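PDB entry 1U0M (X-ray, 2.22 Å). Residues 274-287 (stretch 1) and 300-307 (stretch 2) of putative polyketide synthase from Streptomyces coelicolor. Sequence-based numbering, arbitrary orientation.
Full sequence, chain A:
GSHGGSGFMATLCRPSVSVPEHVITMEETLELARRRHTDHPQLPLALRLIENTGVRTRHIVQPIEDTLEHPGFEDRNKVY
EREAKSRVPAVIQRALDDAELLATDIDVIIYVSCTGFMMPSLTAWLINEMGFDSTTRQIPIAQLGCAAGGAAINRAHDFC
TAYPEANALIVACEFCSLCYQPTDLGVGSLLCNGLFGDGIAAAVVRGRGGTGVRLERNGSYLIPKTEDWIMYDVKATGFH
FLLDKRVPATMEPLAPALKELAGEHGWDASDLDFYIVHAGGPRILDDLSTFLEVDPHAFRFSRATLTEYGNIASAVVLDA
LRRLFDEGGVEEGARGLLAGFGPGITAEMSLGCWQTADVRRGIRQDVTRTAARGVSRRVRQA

Stretch 1 274-287: FYIVHAGGPRILDD
Stretch 2, residues 300-307: RFSRATLT

How does the strand meet the helix? The strand around Val277, extended (Val277 phi/psi -115/145), crosses the helix of stretch 2 at -44°, axes 7.3 Å apart, with Ile276 CA 6.2 Å from Ser302 CA. Ile276 (chi1 and chi2 both m) points sideways, yet its end comes nearer: CD1 lies 3.7 Å from CB of Phe301 (chi1 m), an apolar contact.

What ties the strand to the helix? Ser302, chi1 m and pointing toward the strand, donates from OG to Val277 O at 2.6 Å. The Val277 side chain points away; the acceptor is its backbone carbonyl oxygen.

How does the chain turn past Leu306? Ala279 O sits 3.3 Å from Leu306 CD1 (chi1 m, chi2 t). Gly281 then adopts phi/psi 72/145, where a CB would clash with Arg283 CD, and its N lies 3.7 Å from Leu306 CD1.

What does Arg303 do beside the second helix? The helix that includes Pro282 and Leu285 runs nearly antiparallel to the helix of stretch 2 (169°, axes 10.3 Å apart). Arg303 extends as t, t, m: Pro282 CB lies at its guanidinium edge, 3.9 Å from NE, while Leu285 CD2 (t, p) covers one face, 3.2 Å from NH2. Asp286 OD1 (chi1 m) makes a long salt bridge to Arg303 NH2 at 3.7 Å, an attraction without a hydrogen bond.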

ATOM      1  N   PHE A 274      -2.312 -25.594 -15.929  1.00 86.15           N
ATOM      2  CA  PHE A 274      -1.674 -24.834 -14.857  1.00 84.36           C
ATOM      3  C   PHE A 274      -2.656 -24.272 -13.831  1.00 82.27           C
ATOM      4  O   PHE A 274      -3.591 -23.559 -14.190  1.00 82.21           O
ATOM      5  CB  PHE A 274      -0.917 -23.674 -15.485  1.00 86.13           C
ATOM      6  CG  PHE A 274       0.530 -23.633 -15.151  1.00 87.39           C
ATOM      7  CD1 PHE A 274       1.308 -24.780 -15.225  1.00 88.18           C
ATOM      8  CD2 PHE A 274       1.133 -22.427 -14.815  1.00 88.11           C
ATOM      9  CE1 PHE A 274       2.672 -24.725 -14.973  1.00 89.68           C
ATOM     10  CE2 PHE A 274       2.493 -22.357 -14.560  1.00 89.19           C
ATOM     11  CZ  PHE A 274       3.268 -23.508 -14.640  1.00 89.69           C
ATOM     12  N   TYR A 275      -2.431 -24.575 -12.556  1.00 79.65           N
ATOM     13  CA  TYR A 275      -3.293 -24.063 -11.496  1.00 77.15           C
ATOM     14  C   TYR A 275      -2.540 -23.753 -10.207  1.00 74.91           C
ATOM     15  O   TYR A 275      -2.230 -24.650  -9.421  1.00 74.77           O
ATOM     16  CB  TYR A 275      -4.425 -25.043 -11.194  1.00 78.18           C
ATOM     17  CG  TYR A 275      -5.612 -24.921 -12.122  1.00 79.49           C
ATOM     18  CD1 TYR A 275      -5.579 -25.448 -13.413  1.00 79.72           C
ATOM     19  CD2 TYR A 275      -6.773 -24.273 -11.708  1.00 80.52           C
ATOM     20  CE1 TYR A 275      -6.681 -25.335 -14.271  1.00 80.76           C
ATOM     21  CE2 TYR A 275      -7.876 -24.150 -12.556  1.00 81.41           C
ATOM     22  CZ  TYR A 275      -7.825 -24.685 -13.833  1.00 81.23           C
ATOM     23  OH  TYR A 275      -8.932 -24.583 -14.650  1.00 81.23           O
ATOM     24  N   ILE A 276      -2.253 -22.472 -10.000  1.00 72.23           N
ATOM     25  CA  ILE A 276      -1.549 -22.011  -8.807  1.00 69.18           C
ATOM     26  C   ILE A 276      -2.399 -20.931  -8.140  1.00 67.43           C
ATOM     27  O   ILE A 276      -2.161 -19.736  -8.323  1.00 66.74           O
ATOM     28  CB  ILE A 276      -0.166 -21.422  -9.172  1.00 68.68           C
ATOM     29  CG1 ILE A 276       0.685 -22.485  -9.874  1.00 67.47           C
ATOM     30  CG2 ILE A 276       0.540 -20.925  -7.923  1.00 67.79           C
ATOM     31  CD1 ILE A 276       0.986 -23.697  -9.023  1.00 66.07           C
ATOM     32  N   VAL A 277      -3.398 -21.360  -7.374  1.00 64.97           N
ATOM     33  CA  VAL A 277      -4.293 -20.431  -6.701  1.00 64.02           C
ATOM     34  C   VAL A 277      -4.166 -20.507  -5.184  1.00 63.64           C
ATOM     35  O   VAL A 277      -3.947 -21.580  -4.626  1.00 63.26           O
ATOM     36  CB  VAL A 277      -5.759 -20.712  -7.067  1.00 63.35           C
ATOM     37  CG1 VAL A 277      -5.877 -20.963  -8.552  1.00 63.26           C
ATOM     38  CG2 VAL A 277      -6.277 -21.898  -6.280  1.00 64.74           C
ATOM     39  N   HIS A 278      -4.308 -19.362  -4.521  1.00 62.31           N
ATOM     40  CA  HIS A 278      -4.219 -19.324  -3.072  1.00 61.46           C
ATOM     41  C   HIS A 278      -5.571 -19.168  -2.403  1.00 61.98           C
ATOM     42  O   HIS A 278      -6.308 -18.216  -2.658  1.00 60.18           O
ATOM     43  CB  HIS A 278      -3.308 -18.190  -2.596  1.00 60.52           C
ATOM     44  CG  HIS A 278      -3.431 -17.904  -1.129  1.00 59.76           C
ATOM     45  ND1 HIS A 278      -3.417 -18.899  -0.175  1.00 59.21           N
ATOM     46  CD2 HIS A 278      -3.600 -16.742  -0.456  1.00 58.72           C
ATOM     47  CE1 HIS A 278      -3.576 -18.362   1.021  1.00 57.51           C
ATOM     48  NE2 HIS A 278      -3.689 -17.055   0.879  1.00 57.04           N
ATOM     49  N   ALA A 279      -5.875 -20.123  -1.536  1.00 64.17           N
ATOM     50  CA  ALA A 279      -7.110 -20.126  -0.775  1.00 66.54           C
ATOM     51  C   ALA A 279      -6.725 -20.609   0.623  1.00 67.81           C
ATOM     52  O   ALA A 279      -5.925 -21.539   0.768  1.00 66.98           O
ATOM     53  CB  ALA A 279      -8.122 -21.074  -1.416  1.00 67.37           C
ATOM     54  N   GLY A 280      -7.277 -19.964   1.644  1.00 68.73           N
ATOM     55  CA  GLY A 280      -6.966 -20.344   3.009  1.00 71.04           C
ATOM     56  C   GLY A 280      -7.535 -21.693   3.397  1.00 73.24           C
ATOM     57  O   GLY A 280      -8.749 -21.867   3.467  1.00 74.58           O
ATOM     58  N   GLY A 281      -6.658 -22.655   3.654  1.00 75.22           N
ATOM     59  CA  GLY A 281      -7.114 -23.976   4.037  1.00 77.60           C
ATOM     60  C   GLY A 281      -7.720 -24.721   2.867  1.00 79.86           C
ATOM     61  O   GLY A 281      -8.367 -24.112   2.016  1.00 79.34           O
ATOM     62  N   PRO A 282      -7.537 -26.049   2.803  1.00 81.80           N
ATOM     63  CA  PRO A 282      -8.068 -26.883   1.721  1.00 83.22           C
ATOM     64  C   PRO A 282      -9.582 -26.828   1.582  1.00 84.21           C
ATOM     65  O   PRO A 282     -10.126 -27.186   0.537  1.00 84.27           O
ATOM     66  CB  PRO A 282      -7.570 -28.279   2.087  1.00 83.38           C
ATOM     67  CG  PRO A 282      -7.541 -28.235   3.583  1.00 83.28           C
ATOM     68  CD  PRO A 282      -6.905 -26.886   3.837  1.00 82.60           C
ATOM     69  N   ARG A 283     -10.262 -26.386   2.634  1.00 85.55           N
ATOM     70  CA  ARG A 283     -11.714 -26.301   2.583  1.00 86.47           C
ATOM     71  C   ARG A 283     -12.097 -25.373   1.439  1.00 86.33           C
ATOM     72  O   ARG A 283     -12.766 -25.780   0.489  1.00 86.67           O
ATOM     73  CB  ARG A 283     -12.286 -25.773   3.912  1.00 87.56           C
ATOM     74  CG  ARG A 283     -11.886 -24.343   4.296  1.00 89.04           C
ATOM     75  CD  ARG A 283     -10.499 -24.267   4.925  1.00 89.97           C
ATOM     76  NE  ARG A 283     -10.436 -24.965   6.209  1.00 90.86           N
ATOM     77  CZ  ARG A 283     -11.182 -24.661   7.268  1.00 91.77           C
ATOM     78  NH1 ARG A 283     -12.057 -23.665   7.208  1.00 91.98           N
ATOM     79  NH2 ARG A 283     -11.056 -25.358   8.391  1.00 91.82           N
ATOM     80  N   ILE A 284     -11.641 -24.130   1.533  1.00 86.18           N
ATOM     81  CA  ILE A 284     -11.914 -23.116   0.529  1.00 85.92           C
ATOM     82  C   ILE A 284     -11.314 -23.507  -0.818  1.00 86.06           C
ATOM     83  O   ILE A 284     -11.852 -23.168  -1.871  1.00 86.03           O
ATOM     84  CB  ILE A 284     -11.335 -21.756   0.968  1.00 85.81           C
ATOM     85  CG1 ILE A 284     -11.991 -21.316   2.277  1.00 85.40           C
ATOM     86  CG2 ILE A 284     -11.551 -20.717  -0.116  1.00 85.39           C
ATOM     87  CD1 ILE A 284     -11.410 -20.045   2.856  1.00 85.61           C
ATOM     88  N   LEU A 285     -10.201 -24.229  -0.781  1.00 86.28           N
ATOM     89  CA  LEU A 285      -9.538 -24.650  -2.006  1.00 87.07           C
ATOM     90  C   LEU A 285     -10.331 -25.738  -2.718  1.00 88.10           C
ATOM     91  O   LEU A 285     -10.316 -25.822  -3.945  1.00 88.27           O
ATOM     92  CB  LEU A 285      -8.130 -25.157  -1.696  1.00 86.85           C
ATOM     93  CG  LEU A 285      -7.174 -25.276  -2.886  1.00 86.40           C
ATOM     94  CD1 LEU A 285      -6.917 -23.898  -3.470  1.00 86.24           C
ATOM     95  CD2 LEU A 285      -5.869 -25.905  -2.434  1.00 86.83           C
ATOM     96  N   ASP A 286     -11.026 -26.568  -1.946  1.00 89.40           N
ATOM     97  CA  ASP A 286     -11.823 -27.651  -2.514  1.00 90.62           C
ATOM     98  C   ASP A 286     -13.149 -27.189  -3.096  1.00 90.91           C
ATOM     99  O   ASP A 286     -13.737 -27.873  -3.935  1.00 91.03           O
ATOM    100  CB  ASP A 286     -12.073 -28.739  -1.473  1.00 91.53           C
ATOM    101  CG  ASP A 286     -10.934 -29.729  -1.394  1.00 92.74           C
ATOM    102  OD1 ASP A 286     -10.521 -30.234  -2.458  1.00 92.95           O
ATOM    103  OD2 ASP A 286     -10.451 -30.008  -0.277  1.00 94.61           O
ATOM    104  N   ASP A 287     -13.631 -26.039  -2.638  1.00 91.13           N
ATOM    105  CA  ASP A 287     -14.875 -25.488  -3.156  1.00 90.89           C
ATOM    106  C   ASP A 287     -14.545 -24.915  -4.529  1.00 90.55           C
ATOM    107  O   ASP A 287     -15.423 -24.727  -5.369  1.00 91.05           O
ATOM    108  CB  ASP A 287     -15.395 -24.379  -2.236  1.00 91.55           C
ATOM    109  CG  ASP A 287     -15.981 -24.916  -0.941  1.00 92.31           C
ATOM    110  OD1 ASP A 287     -15.345 -25.787  -0.308  1.00 92.86           O
ATOM    111  OD2 ASP A 287     -17.078 -24.457  -0.551  1.00 91.56           O
ATOM    112  N   ARG A 300      -2.513 -28.943  -6.340  1.00 69.31           N
ATOM    113  CA  ARG A 300      -1.605 -29.791  -5.586  1.00 67.79           C
ATOM    114  C   ARG A 300      -0.492 -28.966  -4.952  1.00 65.96           C
ATOM    115  O   ARG A 300      -0.055 -29.250  -3.835  1.00 65.05           O
ATOM    116  CB  ARG A 300      -0.996 -30.852  -6.511  1.00 69.00           C
ATOM    117  CG  ARG A 300       0.107 -31.680  -5.864  1.00 71.61           C
ATOM    118  CD  ARG A 300       0.598 -32.826  -6.754  1.00 73.71           C
ATOM    119  NE  ARG A 300       1.318 -32.383  -7.948  1.00 74.17           N
ATOM    120  CZ  ARG A 300       0.742 -31.949  -9.066  1.00 73.78           C
ATOM    121  NH1 ARG A 300      -0.581 -31.893  -9.156  1.00 73.37           N
ATOM    122  NH2 ARG A 300       1.491 -31.576 -10.096  1.00 73.09           N
ATOM    123  N   PHE A 301      -0.043 -27.946  -5.677  1.00 64.20           N
ATOM    124  CA  PHE A 301       1.036 -27.074  -5.218  1.00 62.93           C
ATOM    125  C   PHE A 301       0.591 -26.126  -4.113  1.00 60.91           C
ATOM    126  O   PHE A 301       1.318 -25.897  -3.150  1.00 59.80           O
ATOM    127  CB  PHE A 301       1.590 -26.289  -6.409  1.00 63.80           C
ATOM    128  CG  PHE A 301       2.183 -27.164  -7.473  1.00 64.93           C
ATOM    129  CD1 PHE A 301       3.474 -27.671  -7.337  1.00 64.75           C
ATOM    130  CD2 PHE A 301       1.434 -27.532  -8.586  1.00 65.43           C
ATOM    131  CE1 PHE A 301       4.007 -28.532  -8.288  1.00 64.04           C
ATOM    132  CE2 PHE A 301       1.959 -28.392  -9.544  1.00 64.57           C
ATOM    133  CZ  PHE A 301       3.249 -28.892  -9.393  1.00 64.61           C
ATOM    134  N   SER A 302      -0.609 -25.580  -4.255  1.00 59.43           N
ATOM    135  CA  SER A 302      -1.145 -24.675  -3.253  1.00 59.07           C
ATOM    136  C   SER A 302      -1.312 -25.460  -1.961  1.00 57.91           C
ATOM    137  O   SER A 302      -0.796 -25.075  -0.908  1.00 56.67           O
ATOM    138  CB  SER A 302      -2.505 -24.139  -3.700  1.00 61.00           C
ATOM    139  OG  SER A 302      -2.457 -23.679  -5.040  1.00 64.46           O
ATOM    140  N   ARG A 303      -2.030 -26.574  -2.057  1.00 55.50           N
ATOM    141  CA  ARG A 303      -2.281 -27.420  -0.904  1.00 54.81           C
ATOM    142  C   ARG A 303      -0.982 -27.886  -0.252  1.00 52.24           C
ATOM    143  O   ARG A 303      -0.946 -28.148   0.949  1.00 54.06           O
ATOM    144  CB  ARG A 303      -3.139 -28.624  -1.310  1.00 57.46           C
ATOM    145  CG  ARG A 303      -3.782 -29.336  -0.126  1.00 62.57           C
ATOM    146  CD  ARG A 303      -4.866 -30.336  -0.536  1.00 67.52           C
ATOM    147  NE  ARG A 303      -6.009 -29.701  -1.194  1.00 71.32           N
ATOM    148  CZ  ARG A 303      -6.069 -29.421  -2.493  1.00 73.67           C
ATOM    149  NH1 ARG A 303      -5.050 -29.724  -3.287  1.00 74.54           N
ATOM    150  NH2 ARG A 303      -7.148 -28.830  -2.998  1.00 75.01           N
ATOM    151  N   ALA A 304       0.084 -27.977  -1.037  1.00 49.26           N
ATOM    152  CA  ALA A 304       1.381 -28.401  -0.517  1.00 46.07           C
ATOM    153  C   ALA A 304       1.987 -27.326   0.389  1.00 45.80           C
ATOM    154  O   ALA A 304       2.612 -27.634   1.410  1.00 44.19           O
ATOM    155  CB  ALA A 304       2.328 -28.700  -1.670  1.00 47.21           C
ATOM    156  N   THR A 305       1.810 -26.062   0.014  1.00 44.87           N
ATOM    157  CA  THR A 305       2.340 -24.954   0.811  1.00 42.52           C
ATOM    158  C   THR A 305       1.610 -24.907   2.145  1.00 42.66           C
ATOM    159  O   THR A 305       2.220 -24.743   3.203  1.00 44.26           O
ATOM    160  CB  THR A 305       2.128 -23.594   0.104  1.00 41.69           C
ATOM    161  OG1 THR A 305       2.786 -23.609  -1.165  1.00 43.21           O
ATOM    162  CG2 THR A 305       2.685 -22.446   0.948  1.00 39.80           C
ATOM    163  N   LEU A 306       0.295 -25.066   2.092  1.00 42.38           N
ATOM    164  CA  LEU A 306      -0.517 -25.006   3.297  1.00 42.19           C
ATOM    165  C   LEU A 306      -0.239 -26.180   4.240  1.00 41.68           C
ATOM    166  O   LEU A 306      -0.237 -26.019   5.462  1.00 41.35           O
ATOM    167  CB  LEU A 306      -2.002 -24.951   2.909  1.00 42.55           C
ATOM    168  CG  LEU A 306      -2.387 -23.932   1.821  1.00 42.99           C
ATOM    169  CD1 LEU A 306      -3.886 -24.021   1.545  1.00 44.05           C
ATOM    170  CD2 LEU A 306      -2.017 -22.524   2.250  1.00 42.92           C
ATOM    171  N   THR A 307       0.015 -27.352   3.663  1.00 40.02           N
ATOM    172  CA  THR A 307       0.283 -28.557   4.437  1.00 38.29           C
ATOM    173  C   THR A 307       1.603 -28.478   5.194  1.00 37.70           C
ATOM    174  O   THR A 307       1.706 -28.951   6.334  1.00 37.10           O
ATOM    175  CB  THR A 307       0.304 -29.816   3.521  1.00 39.27           C
ATOM    176  OG1 THR A 307      -0.975 -29.970   2.893  1.00 42.73           O
ATOM    177  CG2 THR A 307       0.589 -31.062   4.329  1.00 36.87           C
TER